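Local atomic coordinates of putative phosphohydrolase (Shewanella amazonensis, PDB entry 3M1T), a protein that is a putative phosphohydrolase with an HDOD domain, probably acting in signal transduction, though its substrate and exact role are not established. Residues Y211-I224 with W239-V251. Numbering follows the deposited sequence. Where two conformers were deposited one is given.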
ATOM      1  N   TYR A 211       7.783 -14.701 -11.340  1.00 12.13           N
ATOM      2  CA  TYR A 211       7.941 -13.912 -10.140  1.00 11.32           C
ATOM      3  C   TYR A 211       7.501 -12.485 -10.285  1.00 10.82           C
ATOM      4  O   TYR A 211       7.731 -11.846 -11.315  1.00 12.44           O
ATOM      5  CB  TYR A 211       9.437 -13.922  -9.800  1.00 11.10           C
ATOM      6  CG  TYR A 211       9.759 -13.306  -8.449  1.00 11.09           C
ATOM      7  CD1 TYR A 211       9.524 -14.008  -7.264  1.00 12.41           C
ATOM      8  CD2 TYR A 211      10.348 -12.054  -8.364  1.00 13.60           C
ATOM      9  CE1 TYR A 211       9.856 -13.427  -5.998  1.00 15.06           C
ATOM     10  CE2 TYR A 211      10.677 -11.518  -7.139  1.00 13.84           C
ATOM     11  CZ  TYR A 211      10.403 -12.175  -5.984  1.00 13.33           C
ATOM     12  OH  TYR A 211      10.754 -11.569  -4.785  1.00 14.18           O
ATOM     13  N   SER A 212       6.845 -11.976  -9.247  1.00 11.12           N
ATOM     14  CA  SER A 212       6.454 -10.559  -9.153  1.00 11.13           C
ATOM     15  C   SER A 212       7.443  -9.826  -8.244  1.00 11.43           C
ATOM     16  O   SER A 212       7.478 -10.058  -7.023  1.00 11.02           O
ATOM     17  CB  SER A 212       5.071 -10.430  -8.533  1.00 11.07           C
ATOM     18  OG  SER A 212       4.759  -9.070  -8.160  1.00 11.17           O
ATOM     19  N   LYS A 213       8.200  -8.913  -8.843  1.00 12.15           N
ATOM     20  CA  LYS A 213       9.085  -8.067  -8.015  1.00 10.86           C
ATOM     21  C   LYS A 213       8.322  -7.236  -6.983  1.00 11.23           C
ATOM     22  O   LYS A 213       8.766  -7.079  -5.852  1.00 10.51           O
ATOM     23  CB  LYS A 213       9.974  -7.199  -8.865  1.00 13.10           C
ATOM     24  CG  LYS A 213      11.005  -7.994  -9.665  1.00 15.90           C
ATOM     25  CD  LYS A 213      11.763  -7.094 -10.661  1.00 20.18           C
ATOM     26  CE  LYS A 213      12.843  -7.936 -11.404  1.00 25.33           C
ATOM     27  NZ  LYS A 213      13.349  -7.117 -12.552  1.00 27.56           N
ATOM     28  N   LEU A 214       7.156  -6.712  -7.374  1.00 10.19           N
ATOM     29  CA  LEU A 214       6.372  -5.955  -6.422  1.00  9.82           C
ATOM     30  C   LEU A 214       5.943  -6.769  -5.209  1.00  8.90           C
ATOM     31  O   LEU A 214       5.991  -6.261  -4.096  1.00 10.30           O
ATOM     32  CB  LEU A 214       5.151  -5.310  -7.098  1.00 10.52           C
ATOM     33  CG  LEU A 214       5.476  -4.120  -7.964  1.00 10.60           C
ATOM     34  CD1 LEU A 214       4.185  -3.791  -8.762  1.00 11.28           C
ATOM     35  CD2 LEU A 214       5.834  -2.830  -7.099  1.00 10.69           C
ATOM     36  N   ALA A 215       5.546  -8.020  -5.399  1.00  9.14           N
ATOM     37  CA  ALA A 215       5.187  -8.876  -4.290  1.00  8.88           C
ATOM     38  C   ALA A 215       6.408  -9.122  -3.403  1.00  8.23           C
ATOM     39  O   ALA A 215       6.253  -9.105  -2.205  1.00  9.37           O
ATOM     40  CB  ALA A 215       4.602 -10.216  -4.760  1.00  8.77           C
ATOM     41  N   GLY A 216       7.551  -9.299  -4.023  1.00  9.73           N
ATOM     42  CA  GLY A 216       8.805  -9.502  -3.258  1.00  9.85           C
ATOM     43  C   GLY A 216       9.124  -8.269  -2.444  1.00  9.95           C
ATOM     44  O   GLY A 216       9.529  -8.358  -1.265  1.00 10.03           O
HETATM   45  N   MSE A 217       8.987  -7.105  -3.076  1.00  9.67           N
HETATM   46  CA  MSE A 217       9.197  -5.820  -2.353  1.00 10.41           C
HETATM   47  C   MSE A 217       8.250  -5.698  -1.183  1.00 11.17           C
HETATM   48  O   MSE A 217       8.647  -5.266  -0.066  1.00 10.67           O
HETATM   49  CB  MSE A 217       9.015  -4.600  -3.282  1.00 10.78           C
HETATM   50  CG  MSE A 217      10.153  -4.404  -4.284  1.00 10.39           C
HETATM   51 SE   MSE A 217       9.870  -2.902  -5.390  0.75  9.09          SE
HETATM   52  CE  MSE A 217       9.516  -3.757  -7.092  1.00 11.56           C
ATOM     53  N   LEU A 218       6.947  -5.980  -1.401  1.00 10.75           N
ATOM     54  CA  LEU A 218       5.993  -5.917  -0.317  1.00 10.47           C
ATOM     55  C   LEU A 218       6.394  -6.851   0.816  1.00 10.79           C
ATOM     56  O   LEU A 218       6.389  -6.468   2.010  1.00 11.09           O
ATOM     57  CB  LEU A 218       4.552  -6.221  -0.727  1.00 11.16           C
ATOM     58  CG  LEU A 218       3.793  -5.153  -1.451  1.00 12.25           C
ATOM     59  CD1 LEU A 218       2.437  -5.794  -1.842  1.00 11.90           C
ATOM     60  CD2 LEU A 218       3.647  -3.879  -0.579  1.00 13.26           C
ATOM     61  N   ALA A 219       6.752  -8.071   0.463  1.00 10.04           N
ATOM     62  CA  ALA A 219       7.109  -9.057   1.509  1.00 10.56           C
ATOM     63  C   ALA A 219       8.265  -8.539   2.379  1.00 10.09           C
ATOM     64  O   ALA A 219       8.214  -8.602   3.629  1.00 11.34           O
ATOM     65  CB  ALA A 219       7.448 -10.379   0.879  1.00  9.13           C
HETATM   66  N   MSE A 220       9.283  -8.021   1.712  1.00 10.41           N
HETATM   67  CA  MSE A 220      10.471  -7.493   2.368  1.00  9.76           C
HETATM   68  C   MSE A 220      10.146  -6.264   3.219  1.00  9.68           C
HETATM   69  O   MSE A 220      10.467  -6.184   4.414  1.00  9.81           O
HETATM   70  CB  MSE A 220      11.549  -7.209   1.344  1.00  9.16           C
HETATM   71  CG  MSE A 220      12.770  -6.524   1.939  1.00 10.92           C
HETATM   72 SE   MSE A 220      14.320  -6.940   0.861  0.75  8.90          SE
HETATM   73  CE  MSE A 220      15.702  -6.328   2.136  1.00  9.27           C
ATOM     74  N   ALA A 221       9.414  -5.320   2.615  1.00  9.17           N
ATOM     75  CA  ALA A 221       9.066  -4.044   3.249  1.00 10.13           C
ATOM     76  C   ALA A 221       8.176  -4.285   4.477  1.00 10.16           C
ATOM     77  O   ALA A 221       8.341  -3.644   5.525  1.00  9.82           O
ATOM     78  CB  ALA A 221       8.384  -3.118   2.220  1.00  9.33           C
ATOM     79  N   LYS A 222       7.224  -5.223   4.365  1.00 10.96           N
ATOM     80  CA  LYS A 222       6.359  -5.546   5.496  1.00 10.76           C
ATOM     81  C   LYS A 222       7.113  -6.084   6.708  1.00 11.95           C
ATOM     82  O   LYS A 222       6.798  -5.740   7.832  1.00 10.71           O
ATOM     83  CB  LYS A 222       5.284  -6.549   5.094  1.00 11.84           C
ATOM     84  CG  LYS A 222       4.226  -5.978   4.183  1.00 12.53           C
ATOM     85  CD  LYS A 222       3.302  -7.061   3.693  1.00 11.06           C
ATOM     86  CE  LYS A 222       2.409  -7.642   4.789  1.00 14.39           C
ATOM     87  NZ  LYS A 222       1.671  -8.854   4.322  1.00 15.40           N
ATOM     88  N   GLN A 223       8.058  -6.965   6.421  1.00 11.09           N
ATOM     89  CA  GLN A 223       8.886  -7.575   7.471  1.00 11.27           C
ATOM     90  C   GLN A 223       9.770  -6.530   8.109  1.00 10.87           C
ATOM     91  O   GLN A 223       9.906  -6.504   9.349  1.00 11.72           O
ATOM     92  CB  GLN A 223       9.661  -8.758   6.914  1.00 10.99           C
ATOM     93  CG  GLN A 223      10.354  -9.580   8.072  1.00 14.69           C
ATOM     94  CD  GLN A 223      10.829 -10.955   7.711  1.00 17.72           C
ATOM     95  OE1 GLN A 223      10.505 -11.493   6.655  1.00 17.80           O
ATOM     96  NE2 GLN A 223      11.679 -11.557   8.604  1.00 17.32           N
ATOM     97  N   ILE A 224      10.315  -5.618   7.316  1.00  9.72           N
ATOM     98  CA  ILE A 224      11.175  -4.552   7.823  1.00  9.47           C
ATOM     99  C   ILE A 224      10.368  -3.656   8.741  1.00 10.82           C
ATOM    100  O   ILE A 224      10.779  -3.320   9.861  1.00 12.70           O
ATOM    101  CB  ILE A 224      11.775  -3.725   6.659  1.00  9.39           C
ATOM    102  CG1 ILE A 224      12.783  -4.571   5.821  1.00  8.90           C
ATOM    103  CG2 ILE A 224      12.378  -2.439   7.163  1.00 10.15           C
ATOM    104  CD1 ILE A 224      13.294  -3.850   4.563  1.00 11.00           C
ATOM    105  N   TRP A 239      20.257  -8.849   9.083  1.00  5.67           N
ATOM    106  CA  TRP A 239      18.802  -9.063   9.103  1.00  6.19           C
ATOM    107  C   TRP A 239      18.205  -8.854   7.720  1.00  6.74           C
ATOM    108  O   TRP A 239      17.474  -9.700   7.231  1.00  6.77           O
ATOM    109  CB  TRP A 239      18.217  -8.093  10.137  1.00  7.31           C
ATOM    110  CG  TRP A 239      16.749  -7.951  10.209  1.00  7.49           C
ATOM    111  CD1 TRP A 239      15.832  -8.924  10.434  1.00 10.19           C
ATOM    112  CD2 TRP A 239      16.036  -6.714  10.115  1.00  8.49           C
ATOM    113  NE1 TRP A 239      14.540  -8.354  10.458  1.00  9.98           N
ATOM    114  CE2 TRP A 239      14.657  -7.001  10.266  1.00  8.94           C
ATOM    115  CE3 TRP A 239      16.427  -5.386   9.895  1.00  8.96           C
ATOM    116  CZ2 TRP A 239      13.697  -5.998  10.281  1.00  8.03           C
ATOM    117  CZ3 TRP A 239      15.465  -4.385   9.886  1.00  9.68           C
ATOM    118  CH2 TRP A 239      14.113  -4.700  10.052  1.00  9.04           C
ATOM    119  N   LEU A 240      18.558  -7.747   7.090  1.00  6.46           N
ATOM    120  CA  LEU A 240      18.061  -7.442   5.766  1.00  6.30           C
ATOM    121  C   LEU A 240      18.460  -8.521   4.776  1.00  5.81           C
ATOM    122  O   LEU A 240      17.681  -8.884   3.916  1.00  6.70           O
ATOM    123  CB  LEU A 240      18.546  -6.060   5.316  1.00  5.54           C
ATOM    124  CG  LEU A 240      17.972  -4.878   6.114  1.00  5.48           C
ATOM    125  CD1 LEU A 240      18.719  -3.592   5.786  1.00  9.72           C
ATOM    126  CD2 LEU A 240      16.459  -4.698   5.882  1.00  7.57           C
ATOM    127  N   ALA A 241      19.704  -9.021   4.915  1.00  5.85           N
ATOM    128  CA  ALA A 241      20.189 -10.102   4.042  1.00  6.78           C
ATOM    129  C   ALA A 241      19.276 -11.340   4.132  1.00  7.43           C
ATOM    130  O   ALA A 241      18.964 -11.943   3.120  1.00  9.61           O
ATOM    131  CB  ALA A 241      21.655 -10.501   4.342  1.00  6.48           C
ATOM    132  N   GLN A 242      18.820 -11.676   5.335  1.00  8.08           N
ATOM    133  CA  GLN A 242      17.969 -12.847   5.540  1.00  9.76           C
ATOM    134  C   GLN A 242      16.611 -12.589   4.908  1.00  9.49           C
ATOM    135  O   GLN A 242      15.997 -13.474   4.299  1.00 10.39           O
ATOM    136  CB  GLN A 242      17.732 -13.127   7.049  1.00  9.63           C
ATOM    137  CG  GLN A 242      18.917 -13.390   7.876  1.00 17.14           C
ATOM    138  CD  GLN A 242      18.550 -13.510   9.358  1.00 25.15           C
ATOM    139  OE1 GLN A 242      18.754 -12.577  10.142  1.00 29.26           O
ATOM    140  NE2 GLN A 242      18.002 -14.665   9.737  1.00 28.27           N
ATOM    141  N   ILE A 243      16.142 -11.341   5.004  1.00  9.24           N
ATOM    142  CA  ILE A 243      14.842 -10.989   4.441  1.00  8.88           C
ATOM    143  C   ILE A 243      14.875 -11.023   2.908  1.00  9.06           C
ATOM    144  O   ILE A 243      13.916 -11.485   2.237  1.00  9.22           O
ATOM    145  CB  ILE A 243      14.320  -9.660   4.941  1.00  8.19           C
ATOM    146  CG1 ILE A 243      14.113  -9.661   6.459  1.00  9.32           C
ATOM    147  CG2 ILE A 243      12.935  -9.339   4.300  1.00  7.64           C
ATOM    148  CD1 ILE A 243      13.853  -8.351   7.071  1.00  9.15           C
ATOM    149  N   ASN A 244      15.952 -10.525   2.327  0.50  8.91           N
ATOM    150  CA  ASN A 244      16.194 -10.624   0.887  0.50  9.79           C
ATOM    151  C   ASN A 244      15.963 -12.055   0.370  0.50 10.88           C
ATOM    152  O   ASN A 244      15.287 -12.249  -0.656  0.50 12.06           O
ATOM    153  CB  ASN A 244      17.651 -10.244   0.614  0.50  9.90           C
ATOM    154  CG  ASN A 244      17.809  -9.113  -0.383  0.50  8.26           C
ATOM    155  OD1 ASN A 244      16.822  -8.453  -0.862  0.50  8.39           O
ATOM    156  ND2 ASN A 244      19.070  -8.869  -0.717  0.50  2.00           N
ATOM    157  N   ILE A 245      16.534 -13.041   1.078  1.00 11.45           N
ATOM    158  CA  ILE A 245      16.361 -14.467   0.772  1.00 12.31           C
ATOM    159  C   ILE A 245      14.931 -14.987   0.972  1.00 12.16           C
ATOM    160  O   ILE A 245      14.425 -15.713   0.111  1.00 13.78           O
ATOM    161  CB  ILE A 245      17.337 -15.342   1.610  1.00 14.02           C
ATOM    162  CG1 ILE A 245      18.760 -15.088   1.124  1.00 13.21           C
ATOM    163  CG2 ILE A 245      17.122 -16.866   1.407  1.00 14.56           C
ATOM    164  CD1 ILE A 245      19.838 -15.570   2.145  1.00 13.50           C
ATOM    165  N   LEU A 246      14.317 -14.694   2.095  1.00 14.37           N
ATOM    166  CA  LEU A 246      12.946 -15.108   2.356  1.00 14.23           C
ATOM    167  C   LEU A 246      12.061 -14.542   1.250  1.00 15.81           C
ATOM    168  O   LEU A 246      11.209 -15.262   0.728  1.00 17.16           O
ATOM    169  CB  LEU A 246      12.432 -14.613   3.696  1.00 15.34           C
ATOM    170  N   ALA A 247      12.258 -13.277   0.860  1.00 13.67           N
ATOM    171  CA  ALA A 247      11.370 -12.666  -0.131  1.00 13.20           C
ATOM    172  C   ALA A 247      11.646 -13.029  -1.564  1.00 13.70           C
ATOM    173  O   ALA A 247      10.731 -12.911  -2.394  1.00 14.16           O
ATOM    174  CB  ALA A 247      11.375 -11.172   0.007  1.00 12.09           C
ATOM    175  N   GLY A 248      12.868 -13.395  -1.882  1.00 13.59           N
ATOM    176  CA  GLY A 248      13.306 -13.719  -3.230  1.00 13.23           C
ATOM    177  C   GLY A 248      13.689 -12.562  -4.137  1.00 13.64           C
ATOM    178  O   GLY A 248      13.789 -12.711  -5.344  1.00 15.22           O
ATOM    179  N   ILE A 249      13.936 -11.378  -3.555  0.50 12.39           N
ATOM    180  CA  ILE A 249      13.902 -10.095  -4.307  0.50 11.76           C
ATOM    181  C   ILE A 249      15.307  -9.607  -4.791  0.50 12.19           C
ATOM    182  O   ILE A 249      15.428  -8.739  -5.648  0.50 11.20           O
ATOM    183  CB  ILE A 249      13.114  -9.033  -3.440  0.50 11.92           C
ATOM    184  CG1 ILE A 249      12.808  -7.717  -4.208  0.50 11.19           C
ATOM    185  CG2 ILE A 249      13.811  -8.759  -2.162  0.50 11.63           C
ATOM    186  CD1 ILE A 249      12.072  -7.912  -5.508  0.50 12.81           C
ATOM    187  N   LYS A 250      16.366 -10.174  -4.220  0.50 11.34           N
ATOM    188  CA  LYS A 250      17.744  -9.861  -4.640  0.50 12.21           C
ATOM    189  C   LYS A 250      18.073  -8.368  -4.678  0.50 11.64           C
ATOM    190  O   LYS A 250      18.535  -7.882  -5.697  0.50 12.50           O
ATOM    191  CB  LYS A 250      17.982 -10.434  -6.046  0.50 12.56           C
ATOM    192  CG  LYS A 250      18.369 -11.900  -6.065  0.50 15.66           C
ATOM    193  CD  LYS A 250      19.525 -12.151  -7.037  0.50 16.46           C
ATOM    194  N   VAL A 251      17.828  -7.629  -3.600  0.50  9.95           N
ATOM    195  CA  VAL A 251      18.076  -6.190  -3.626  0.50  9.84           C
ATOM    196  C   VAL A 251      19.415  -5.788  -3.013  0.50  9.40           C
ATOM    197  O   VAL A 251      19.794  -6.207  -1.876  0.50  6.16           O
ATOM    198  CB  VAL A 251      17.002  -5.433  -2.864  0.50 10.08           C
ATOM    199  CG1 VAL A 251      17.138  -5.747  -1.387  0.50  8.58           C
ATOM    200  CG2 VAL A 251      17.096  -3.927  -3.160  0.50 10.47           C
TER
HETATM  201  O   HOH W   1      12.435 -10.115  11.089  1.00 19.60           O
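The selenomethionine at Met220 fits as a knob into the hole formed by Leu240, Ile243, Asn244 and Ala247, joining helices 213-227 and 236-247, whose segments 213-224 and 239-247 run roughly antiparallel, at 143°. With CG anti to the backbone N (chi1 174°) and the chain extended beyond it, Met220 slides its CG along Ile243 CG2, 3.7 Å away, and delivers SE to Ile249 CG2 at 3.6 Å, the side chains crossing at about a right angle. The other branch of Ile249 takes CD1 to 3.4 Å from Lys213 O, beside Gly216. In the conformer described, Asn244 borders the selenium through OD1, and its amide ties the chain after the helix by two bonds, from Val251 N and to Val251 O. Small residues suit the close end: Gly216 lies 5.1 Å from Ala247, CA to CA, and a side chain on Gly216 would collide with Tyr211 OH. That hydroxyl donates to Ala247 O at 2.7 Å; the acceptor lies at the ring edge, near its plane, while the hydroxyl stands 38° above the carbonyl plane. A phenylalanine in place of Tyr211 would probably leave this helix-terminal carbonyl without that donor. At the far end, Trp239 CH2 meets Ile224 O at 3.6 Å, and Ile243 CD1 sits over the rim of one indole face, within the same helix. Gln223, extended, lays CD 3.7 Å from Ile243 CG1, while one water accepts from its NE2 and Trp239 NE1. The result is a helical hairpin held mainly by apolar packing, extended by Leu256 and Leu260, with polar links at both ends.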